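Local coordinates for REP-associated tyrosine transposase (PDB 4ER8), which binds hairpins of repeated extragenic palindromes and catalyses the cleavage and recombination of the mosaic DNA elements that contain them, at residues V54-E58 with H59-I63; R46-I50 with N51-V55; C88-K91 with N92-Q95. One frame throughout, in Å; residues are numbered along the deposited sequence.

Contact 1: V54-E58 with H59-I63; sequences VVLPE and HMHCI. With NI (nickel (II) ion), chain C.
H59 opens the return strand and meets both L56 and E58 of the turn before it. Its ND1 donates to E58 OE1 at 2.7 Å, with an N-H...O angle of 155°. The oxygen lies at the ring edge, almost in the ring plane, and is met on its syn side. The ring's CG sits between the backbone N and the carbonyl carbon (chi1 78°), which stands the ring beside the E58 side chain. With ND1 used on the carboxylate, NE2 binds the nickel ion at 2.1 Å. L56 CD1 lies over one face of the ring, 4.1 Å from its centroid, in a CH-pi contact. E58 is a second-shell residue; with the nickel bond at NE2, its hydrogen bond probably limits rotation of the ring. E58 OE2 has a salt bridge to R162. The H59 backbone closes the turn, for L56 N donates to H59 O at 2.7 Å.

M60 pairs with V55 as a non-hydrogen-bonded antiparallel pair. Its extended chain runs off the other side of the sheet onto W53.

H61 pairs with V54. V54 N donates to H61 O at 3.0 Å, and the return bond, H61 N to V54 O, is weak at 3.3 Å. V54 CG2 approaches the H61 ring at its edge. H61 NE2 binds nickel at 2.0 Å. The other ring nitrogen, ND1, is hydrogen-bonded to T17. H59 and H61 thus form the HUH motif of this nuclease family, with M60 as the hydrophobic residue between them. N119, H123 and E161 complete the metal site.

The hairpin is buried. Strand 59-65 lies between strands 49-55 and 13-19, and M60 and C62 make backbone bonds to V18 and F16. Helix 106-122 packs on V54 and I63 and brings N119 to the metal.

Contact 2: R46-I50 with N51-V55; sequences RPFEI and NAWVV. With nucleotides of chain B.
I50 and W53 make the main apolar contact here. The CD1 methyl of I50 reaches the six-membered part of the indole, 3.6 Å from W53 CE3. I50 CG2 meets the indole at its edge, in the ring plane, 3.8 Å from W53 CE3. W53 turns back to meet it because its CG stands opposite the backbone N (chi1 -157°). F48 adds a second, lighter apolar touch. Its CE1 lies 4.2 Å from W53 CZ3, edge against edge. The F48 ring also has K43 as a cation-pi partner and lies against W64. An alanine in place of I50 would probably open a gap beside W53 CE3 and CZ3 and leave that edge of the indole less well packed. K43 and I39 of helix 32-45 enclose this side, I50 packing on K43 and W53 on I39.

The backbone carries a classic beta bulge, in which N51 and A52 both face I63 of the next strand. It lies in strand 49-55, one of the two edge strands of the antiparallel sheet of this HUH, RRM-like fold.

Polar bonds tie this strand to its surroundings. The N51 amide uses both ends: ND2 donates to T65 and OD1 is bonded to Y109. R139 bonds to the carbonyl oxygens of I50 and N51.

Contact with DNA comes from the loop before the strand. R46 follows helix 32-45, and its side chain is extended from CG to NE. R46 NH2 donates to OP1 of DA12 of chain B at 2.9 Å and 172°. The phosphate oxygen lies in the plane of the guanidinium, at its edge.

Contact 3: C88-K91 with N92-Q95; sequences CGLK and NIWQ. With nucleotides of chain B.
I93 closes back on L90 and C88 in the loop that leads from helix 73-87 to strand 99-102, in the HUH nuclease domain. No hydrogen bond joins the two halves of the loop. G89 is the first residue to leave the helix, and its positive phi suits a glycine.

The packed side centres on I93. Its CG2 lies 3.8 Å from L90 CB, and its CD1 approaches C88 SG at 4.3 Å. The two branches are divided by the first torsion. CG1 sits between the backbone N and the carbonyl carbon (chi1 62°) and goes over one face of the W94 ring, 3.6 Å above its plane. CG2 is placed beside the backbone N and serves L90. F84 and T85 of helix 73-87 and L27 of helix 27-30 also pack on I93. W94 is buried, and its NE1 donates to K81 O.

The other side is looser. G89 and K91 are exposed, and so is L90 as a whole although its CB packs on I93. The K91 chain bends at chi2 and chi4 without meeting N92-Q95 beyond its CB. N92 is exposed too, but its OD1 accepts from R21.

The N92-Q95 half also faces the DNA. N92 packs on a guanine base and W94 on a phosphate, and Q95 reads the bases. The extended Q95 chain passes over the N1-C2 side of DA3 of chain B, with Q95 CD 3.5 Å from DA3 C2. Its amide then grips DG4 of chain B by two bonds. DG4 N2 donates to Q95 OE1 at 3.1 Å, and Q95 NE2 donates to DG4 N3 at 3.0 Å and 170°.

Overall arrangement
Along the chain the order is contact 2, contact 1, contact 3. Contacts 1 and 2 share V54 and V55, and their centres are about 11 Å apart. Both use strand 49-55, and strand 59-65 is its neighbour in the antiparallel sheet. They touch where A52 faces I63. Contact 3 lies outside the sheet, after helix 73-87. Its centre is about 16 Å from that of contact 1 and about 21 Å from that of contact 2. It touches neither. Contact 1, centred about 5 Å from the centre of the protein, supplies two of the nickel ligands, while contacts 2 and 3 meet the bound DNA at different nucleotides, through R46 and Q95.

Contact 1: V54-E58 with H59-I63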
loop_
_atom_site.group_PDB
_atom_site.type_symbol
_atom_site.label_atom_id
_atom_site.label_comp_id
_atom_site.label_asym_id
_atom_site.label_seq_id
_atom_site.Cartn_x
_atom_site.Cartn_y
_atom_site.Cartn_z
ATOM N N VAL A 54 2.678 0.540 -3.583
ATOM C CA VAL A 54 4.100 0.190 -3.506
ATOM C C VAL A 54 4.332 -0.867 -2.442
ATOM O O VAL A 54 3.669 -0.895 -1.397
ATOM C CB VAL A 54 5.013 1.296 -2.994
ATOM C CG1 VAL A 54 5.639 2.038 -4.091
ATOM C CG2 VAL A 54 4.311 2.170 -1.969
ATOM N N VAL A 55 5.345 -1.679 -2.677
ATOM C CA VAL A 55 5.868 -2.540 -1.646
ATOM C C VAL A 55 7.306 -2.145 -1.353
ATOM O O VAL A 55 8.139 -2.041 -2.246
ATOM C CB VAL A 55 5.889 -3.956 -2.122
ATOM C CG1 VAL A 55 6.433 -4.862 -1.001
ATOM C CG2 VAL A 55 4.489 -4.355 -2.599
ATOM N N LEU A 56 7.603 -1.945 -0.091
ATOM C CA LEU A 56 8.961 -1.672 0.253
ATOM C C LEU A 56 9.448 -2.938 0.923
ATOM O O LEU A 56 8.649 -3.879 1.089
ATOM C CB LEU A 56 9.072 -0.394 1.087
ATOM C CG LEU A 56 8.771 0.712 0.053
ATOM C CD1 LEU A 56 7.390 1.336 0.236
ATOM C CD2 LEU A 56 9.847 1.776 -0.024
ATOM N N PRO A 57 10.749 -3.015 1.253
ATOM C CA PRO A 57 11.181 -4.271 1.851
ATOM C C PRO A 57 10.442 -4.543 3.137
ATOM O O PRO A 57 10.112 -5.694 3.405
ATOM C CB PRO A 57 12.664 -4.043 2.131
ATOM C CG PRO A 57 13.049 -2.860 1.252
ATOM C CD PRO A 57 11.829 -2.015 1.196
ATOM N N GLU A 58 10.123 -3.497 3.899
ATOM C CA GLU A 58 9.488 -3.689 5.220
ATOM C C GLU A 58 8.145 -2.997 5.503
ATOM O O GLU A 58 7.740 -2.951 6.660
ATOM C CB GLU A 58 10.467 -3.327 6.349
ATOM C CG GLU A 58 11.269 -2.044 6.095
ATOM C CD GLU A 58 10.394 -0.860 5.773
ATOM O OE1 GLU A 58 10.365 -0.425 4.602
ATOM O OE2 GLU A 58 9.725 -0.356 6.685
ATOM N N HIS A 59 7.460 -2.473 4.489
ATOM C CA HIS A 59 6.132 -1.867 4.652
ATOM C C HIS A 59 5.590 -1.553 3.282
ATOM O O HIS A 59 6.315 -1.649 2.285
ATOM C CB HIS A 59 6.194 -0.587 5.511
ATOM C CG HIS A 59 6.686 0.641 4.799
ATOM N ND1 HIS A 59 7.995 0.803 4.391
ATOM C CD2 HIS A 59 6.055 1.805 4.497
ATOM C CE1 HIS A 59 8.141 2.009 3.853
ATOM N NE2 HIS A 59 6.971 2.629 3.889
ATOM N N MET A 60 4.324 -1.179 3.213
ATOM C CA MET A 60 3.744 -0.875 1.943
ATOM C C MET A 60 2.704 0.190 2.153
ATOM O O MET A 60 2.195 0.345 3.271
ATOM C CB MET A 60 3.161 -2.137 1.296
ATOM C CG MET A 60 1.984 -2.815 1.966
ATOM S SD MET A 60 1.834 -4.604 1.459
ATOM C CE MET A 60 0.526 -5.122 2.501
ATOM N N HIS A 61 2.414 0.939 1.092
ATOM C CA HIS A 61 1.353 1.914 1.067
ATOM C C HIS A 61 0.506 1.616 -0.130
ATOM O O HIS A 61 1.041 1.222 -1.171
ATOM C CB HIS A 61 1.931 3.286 0.842
ATOM C CG HIS A 61 2.946 3.692 1.847
ATOM N ND1 HIS A 61 2.608 4.167 3.098
ATOM C CD2 HIS A 61 4.296 3.731 1.783
ATOM C CE1 HIS A 61 3.707 4.454 3.775
ATOM N NE2 HIS A 61 4.746 4.213 2.995
ATOM N N CYS A 62 -0.799 1.831 -0.045
ATOM C CA CYS A 62 -1.599 1.622 -1.255
ATOM C C CYS A 62 -2.947 2.361 -1.270
ATOM O O CYS A 62 -3.384 2.896 -0.258
ATOM C CB CYS A 62 -1.782 0.136 -1.475
ATOM S SG CYS A 62 -2.819 -0.558 -0.223
ATOM N N ILE A 63 -3.586 2.407 -2.434
ATOM C CA ILE A 63 -4.942 2.981 -2.585
ATOM C C ILE A 63 -5.953 2.005 -3.206
ATOM O O ILE A 63 -5.679 1.435 -4.272
ATOM C CB ILE A 63 -4.920 4.228 -3.439
ATOM C CG1 ILE A 63 -3.996 5.282 -2.820
ATOM C CG2 ILE A 63 -6.308 4.778 -3.538
ATOM C CD1 ILE A 63 -3.589 6.434 -3.784
HETATM NI NI NI C . 6.684 4.607 3.283
#

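Contact 2: R46-I50 with N51-V55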
loop_
_atom_site.group_PDB
_atom_site.type_symbol
_atom_site.label_atom_id
_atom_site.label_comp_id
_atom_site.label_asym_id
_atom_site.label_seq_id
_atom_site.Cartn_x
_atom_site.Cartn_y
_atom_site.Cartn_z
ATOM N N ARG A 46 -12.964 -11.166 -2.736
ATOM C CA ARG A 46 -13.615 -9.928 -2.308
ATOM C C ARG A 46 -13.122 -8.852 -3.232
ATOM O O ARG A 46 -12.144 -8.178 -2.920
ATOM C CB ARG A 46 -13.259 -9.603 -0.864
ATOM C CG ARG A 46 -13.640 -10.700 0.143
ATOM C CD ARG A 46 -13.120 -10.377 1.532
ATOM N NE ARG A 46 -13.320 -11.458 2.493
ATOM C CZ ARG A 46 -14.250 -11.454 3.441
ATOM N NH1 ARG A 46 -15.080 -10.414 3.559
ATOM N NH2 ARG A 46 -14.344 -12.489 4.276
ATOM N N PRO A 47 -13.763 -8.709 -4.406
ATOM C CA PRO A 47 -13.230 -7.791 -5.437
ATOM C C PRO A 47 -12.929 -6.370 -4.939
ATOM O O PRO A 47 -13.666 -5.816 -4.113
ATOM C CB PRO A 47 -14.340 -7.772 -6.523
ATOM C CG PRO A 47 -15.531 -8.431 -5.900
ATOM C CD PRO A 47 -14.973 -9.405 -4.871
ATOM N N PHE A 48 -11.825 -5.804 -5.417
ATOM C CA PHE A 48 -11.588 -4.353 -5.279
ATOM C C PHE A 48 -10.697 -3.855 -6.408
ATOM O O PHE A 48 -10.106 -4.659 -7.120
ATOM C CB PHE A 48 -11.005 -3.980 -3.904
ATOM C CG PHE A 48 -9.640 -4.565 -3.632
ATOM C CD1 PHE A 48 -8.502 -3.803 -3.823
ATOM C CD2 PHE A 48 -9.509 -5.867 -3.148
ATOM C CE1 PHE A 48 -7.245 -4.334 -3.534
ATOM C CE2 PHE A 48 -8.288 -6.402 -2.881
ATOM C CZ PHE A 48 -7.133 -5.653 -3.076
ATOM N N GLU A 49 -10.602 -2.535 -6.557
ATOM C CA GLU A 49 -9.688 -1.953 -7.527
ATOM C C GLU A 49 -8.430 -1.393 -6.836
ATOM O O GLU A 49 -8.526 -0.562 -5.917
ATOM C CB GLU A 49 -10.400 -0.870 -8.349
ATOM C CG GLU A 49 -10.031 -0.887 -9.846
ATOM C CD GLU A 49 -9.990 0.522 -10.455
ATOM O OE1 GLU A 49 -9.159 0.749 -11.382
ATOM O OE2 GLU A 49 -10.768 1.404 -9.998
ATOM N N ILE A 50 -7.268 -1.891 -7.256
ATOM C CA ILE A 50 -5.998 -1.340 -6.846
ATOM C C ILE A 50 -5.712 -0.076 -7.661
ATOM O O ILE A 50 -5.213 -0.159 -8.788
ATOM C CB ILE A 50 -4.843 -2.313 -7.063
ATOM C CG1 ILE A 50 -5.073 -3.617 -6.290
ATOM C CG2 ILE A 50 -3.529 -1.664 -6.636
ATOM C CD1 ILE A 50 -3.885 -4.648 -6.331
ATOM N N ASN A 51 -6.017 1.088 -7.081
ATOM C CA ASN A 51 -5.678 2.365 -7.686
ATOM C C ASN A 51 -4.158 2.512 -7.751
ATOM O O ASN A 51 -3.610 2.861 -8.813
ATOM C CB ASN A 51 -6.300 3.505 -6.906
ATOM C CG ASN A 51 -7.789 3.592 -7.094
ATOM O OD1 ASN A 51 -8.254 4.118 -8.085
ATOM N ND2 ASN A 51 -8.550 3.092 -6.133
ATOM N N ALA A 52 -3.480 2.222 -6.638
ATOM C CA ALA A 52 -2.036 2.183 -6.634
ATOM C C ALA A 52 -1.450 1.393 -5.464
ATOM O O ALA A 52 -2.106 1.204 -4.449
ATOM C CB ALA A 52 -1.465 3.581 -6.666
ATOM N N TRP A 53 -0.201 0.954 -5.608
ATOM C CA TRP A 53 0.422 0.220 -4.539
ATOM C C TRP A 53 1.949 0.284 -4.677
ATOM O O TRP A 53 2.442 0.162 -5.786
ATOM C CB TRP A 53 -0.085 -1.217 -4.632
ATOM C CG TRP A 53 -0.033 -2.054 -3.404
ATOM C CD1 TRP A 53 1.014 -2.190 -2.528
ATOM C CD2 TRP A 53 -1.057 -2.955 -2.955
ATOM N NE1 TRP A 53 0.673 -3.095 -1.537
ATOM C CE2 TRP A 53 -0.582 -3.588 -1.797
ATOM C CE3 TRP A 53 -2.339 -3.283 -3.429
ATOM C CZ2 TRP A 53 -1.350 -4.529 -1.097
ATOM C CZ3 TRP A 53 -3.100 -4.203 -2.735
ATOM C CH2 TRP A 53 -2.616 -4.812 -1.579
ATOM N N VAL A 54 2.678 0.540 -3.583
ATOM C CA VAL A 54 4.100 0.190 -3.506
ATOM C C VAL A 54 4.332 -0.867 -2.442
ATOM O O VAL A 54 3.669 -0.895 -1.397
ATOM C CB VAL A 54 5.013 1.296 -2.994
ATOM C CG1 VAL A 54 5.639 2.038 -4.091
ATOM C CG2 VAL A 54 4.311 2.170 -1.969
ATOM N N VAL A 55 5.345 -1.679 -2.677
ATOM C CA VAL A 55 5.868 -2.540 -1.646
ATOM C C VAL A 55 7.306 -2.145 -1.353
ATOM O O VAL A 55 8.139 -2.041 -2.246
ATOM C CB VAL A 55 5.889 -3.956 -2.122
ATOM C CG1 VAL A 55 6.433 -4.862 -1.001
ATOM C CG2 VAL A 55 4.489 -4.355 -2.599
ATOM P P DA B 12 -16.833 -13.564 7.522
ATOM O OP1 DA B 12 -16.342 -12.751 6.400
ATOM O OP2 DA B 12 -18.236 -14.025 7.486
ATOM O "O5'" DA B 12 -15.791 -14.764 7.761
ATOM C "C5'" DA B 12 -14.422 -14.524 7.747
ATOM C "C4'" DA B 12 -13.636 -15.807 7.954
ATOM O "O4'" DA B 12 -13.839 -16.326 9.296
ATOM C "C3'" DA B 12 -14.084 -16.940 7.037
ATOM O "O3'" DA B 12 -12.979 -17.807 6.770
ATOM C "C2'" DA B 12 -15.154 -17.676 7.849
ATOM C "C1'" DA B 12 -14.508 -17.605 9.229
ATOM N N9 DA B 12 -15.486 -17.717 10.305
ATOM C C8 DA B 12 -16.855 -17.624 10.202
ATOM N N7 DA B 12 -17.486 -17.742 11.351
ATOM C C5 DA B 12 -16.452 -17.932 12.263
ATOM C C6 DA B 12 -16.443 -18.124 13.666
ATOM N N6 DA B 12 -17.569 -18.156 14.393
ATOM N N1 DA B 12 -15.241 -18.274 14.292
ATOM C C2 DA B 12 -14.118 -18.231 13.547
ATOM N N3 DA B 12 -14.005 -18.070 12.225
ATOM C C4 DA B 12 -15.214 -17.917 11.643
#

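Contact 3: C88-K91 with N92-Q95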
loop_
_atom_site.group_PDB
_atom_site.type_symbol
_atom_site.label_atom_id
_atom_site.label_comp_id
_atom_site.label_asym_id
_atom_site.label_seq_id
_atom_site.Cartn_x
_atom_site.Cartn_y
_atom_site.Cartn_z
ATOM N N CYS A 88 4.478 -17.763 4.312
ATOM C CA CYS A 88 5.887 -17.760 4.685
ATOM C C CYS A 88 6.108 -18.367 6.059
ATOM O O CYS A 88 7.234 -18.387 6.562
ATOM C CB CYS A 88 6.464 -16.354 4.630
ATOM S SG CYS A 88 5.614 -15.210 5.708
ATOM N N GLY A 89 5.019 -18.847 6.655
ATOM C CA GLY A 89 5.050 -19.580 7.920
ATOM C C GLY A 89 5.697 -18.864 9.091
ATOM O O GLY A 89 5.988 -19.493 10.114
ATOM N N LEU A 90 5.930 -17.558 8.955
ATOM C CA LEU A 90 6.510 -16.758 10.049
ATOM C C LEU A 90 5.402 -16.228 10.955
ATOM O O LEU A 90 4.254 -16.105 10.523
ATOM C CB LEU A 90 7.418 -15.648 9.506
ATOM C CG LEU A 90 8.927 -15.956 9.386
ATOM C CD1 LEU A 90 9.189 -17.211 8.564
ATOM C CD2 LEU A 90 9.738 -14.797 8.822
ATOM N N LYS A 91 5.714 -15.962 12.216
ATOM C CA LYS A 91 4.658 -15.589 13.167
ATOM C C LYS A 91 4.859 -14.163 13.605
ATOM O O LYS A 91 6.013 -13.741 13.798
ATOM C CB LYS A 91 4.662 -16.487 14.419
ATOM C CG LYS A 91 4.296 -17.949 14.174
ATOM C CD LYS A 91 5.550 -18.849 14.058
ATOM C CE LYS A 91 5.200 -20.240 13.509
ATOM N NZ LYS A 91 4.017 -20.854 14.206
ATOM N N ASN A 92 3.743 -13.428 13.752
ATOM C CA ASN A 92 3.763 -12.080 14.330
ATOM C C ASN A 92 4.675 -11.078 13.591
ATOM O O ASN A 92 5.417 -10.310 14.200
ATOM C CB ASN A 92 4.160 -12.157 15.811
ATOM C CG ASN A 92 4.168 -10.792 16.479
ATOM O OD1 ASN A 92 3.330 -9.930 16.166
ATOM N ND2 ASN A 92 5.127 -10.573 17.393
ATOM N N ILE A 93 4.608 -11.077 12.271
ATOM C CA ILE A 93 5.444 -10.166 11.492
ATOM C C ILE A 93 4.872 -8.751 11.320
ATOM O O ILE A 93 5.635 -7.807 11.186
ATOM C CB ILE A 93 5.736 -10.749 10.101
ATOM C CG1 ILE A 93 4.422 -10.936 9.305
ATOM C CG2 ILE A 93 6.552 -12.041 10.256
ATOM C CD1 ILE A 93 4.567 -11.652 7.956
ATOM N N TRP A 94 3.543 -8.629 11.319
ATOM C CA TRP A 94 2.844 -7.377 11.004
ATOM C C TRP A 94 2.785 -6.368 12.128
ATOM O O TRP A 94 2.490 -6.736 13.246
ATOM C CB TRP A 94 1.397 -7.710 10.622
ATOM C CG TRP A 94 1.337 -8.519 9.348
ATOM C CD1 TRP A 94 0.922 -9.824 9.207
ATOM C CD2 TRP A 94 1.759 -8.089 8.044
ATOM N NE1 TRP A 94 1.059 -10.221 7.887
ATOM C CE2 TRP A 94 1.559 -9.174 7.157
ATOM C CE3 TRP A 94 2.275 -6.887 7.540
ATOM C CZ2 TRP A 94 1.853 -9.092 5.793
ATOM C CZ3 TRP A 94 2.567 -6.798 6.179
ATOM C CH2 TRP A 94 2.360 -7.899 5.322
ATOM N N GLN A 95 2.994 -5.086 11.847
ATOM C CA GLN A 95 2.428 -4.098 12.768
ATOM C C GLN A 95 0.895 -4.304 12.812
ATOM O O GLN A 95 0.232 -4.390 11.785
ATOM C CB GLN A 95 2.810 -2.645 12.448
ATOM C CG GLN A 95 1.832 -1.624 13.034
ATOM C CD GLN A 95 2.372 -0.230 13.117
ATOM O OE1 GLN A 95 3.219 0.171 12.330
ATOM N NE2 GLN A 95 1.887 0.535 14.069
ATOM P P DA B 3 -4.837 7.730 17.026
ATOM O OP1 DA B 3 -5.389 6.472 17.532
ATOM O OP2 DA B 3 -4.904 8.836 17.987
ATOM O "O5'" DA B 3 -3.366 7.724 16.406
ATOM C "C5'" DA B 3 -2.977 6.823 15.393
ATOM C "C4'" DA B 3 -2.749 5.436 16.012
ATOM O "O4'" DA B 3 -2.416 4.483 14.978
ATOM C "C3'" DA B 3 -1.666 5.303 17.053
ATOM O "O3'" DA B 3 -2.040 4.260 17.862
ATOM C "C2'" DA B 3 -0.467 4.903 16.203
ATOM C "C1'" DA B 3 -1.134 3.960 15.194
ATOM N N9 DA B 3 -0.600 3.846 13.833
ATOM C C8 DA B 3 -0.024 4.811 13.054
ATOM N N7 DA B 3 0.320 4.381 11.864
ATOM C C5 DA B 3 -0.045 3.042 11.865
ATOM C C6 DA B 3 0.058 2.014 10.895
ATOM N N6 DA B 3 0.584 2.151 9.643
ATOM N N1 DA B 3 -0.448 0.818 11.249
ATOM C C2 DA B 3 -0.972 0.671 12.456
ATOM N N3 DA B 3 -1.094 1.549 13.441
ATOM C C4 DA B 3 -0.622 2.720 13.066
ATOM P P DG B 4 -1.279 3.926 19.275
ATOM O OP1 DG B 4 -2.279 3.202 20.087
ATOM O OP2 DG B 4 -0.579 5.140 19.744
ATOM O "O5'" DG B 4 -0.180 2.824 18.944
ATOM C "C5'" DG B 4 -0.506 1.602 18.338
ATOM C "C4'" DG B 4 0.765 1.031 17.738
ATOM O "O4'" DG B 4 1.222 2.001 16.759
ATOM C "C3'" DG B 4 1.949 0.832 18.692
ATOM O "O3'" DG B 4 2.720 -0.224 18.195
ATOM C "C2'" DG B 4 2.742 2.130 18.540
ATOM C "C1'" DG B 4 2.599 2.337 17.038
ATOM N N9 DG B 4 2.830 3.705 16.535
ATOM C C8 DG B 4 2.824 4.881 17.244
ATOM N N7 DG B 4 3.033 5.950 16.532
ATOM C C5 DG B 4 3.185 5.452 15.245
ATOM C C6 DG B 4 3.423 6.137 14.004
ATOM O O6 DG B 4 3.558 7.375 13.840
ATOM N N1 DG B 4 3.497 5.280 12.890
ATOM C C2 DG B 4 3.329 3.937 12.977
ATOM N N2 DG B 4 3.462 3.267 11.829
ATOM N N3 DG B 4 3.108 3.276 14.124
ATOM C C4 DG B 4 3.046 4.087 15.224
#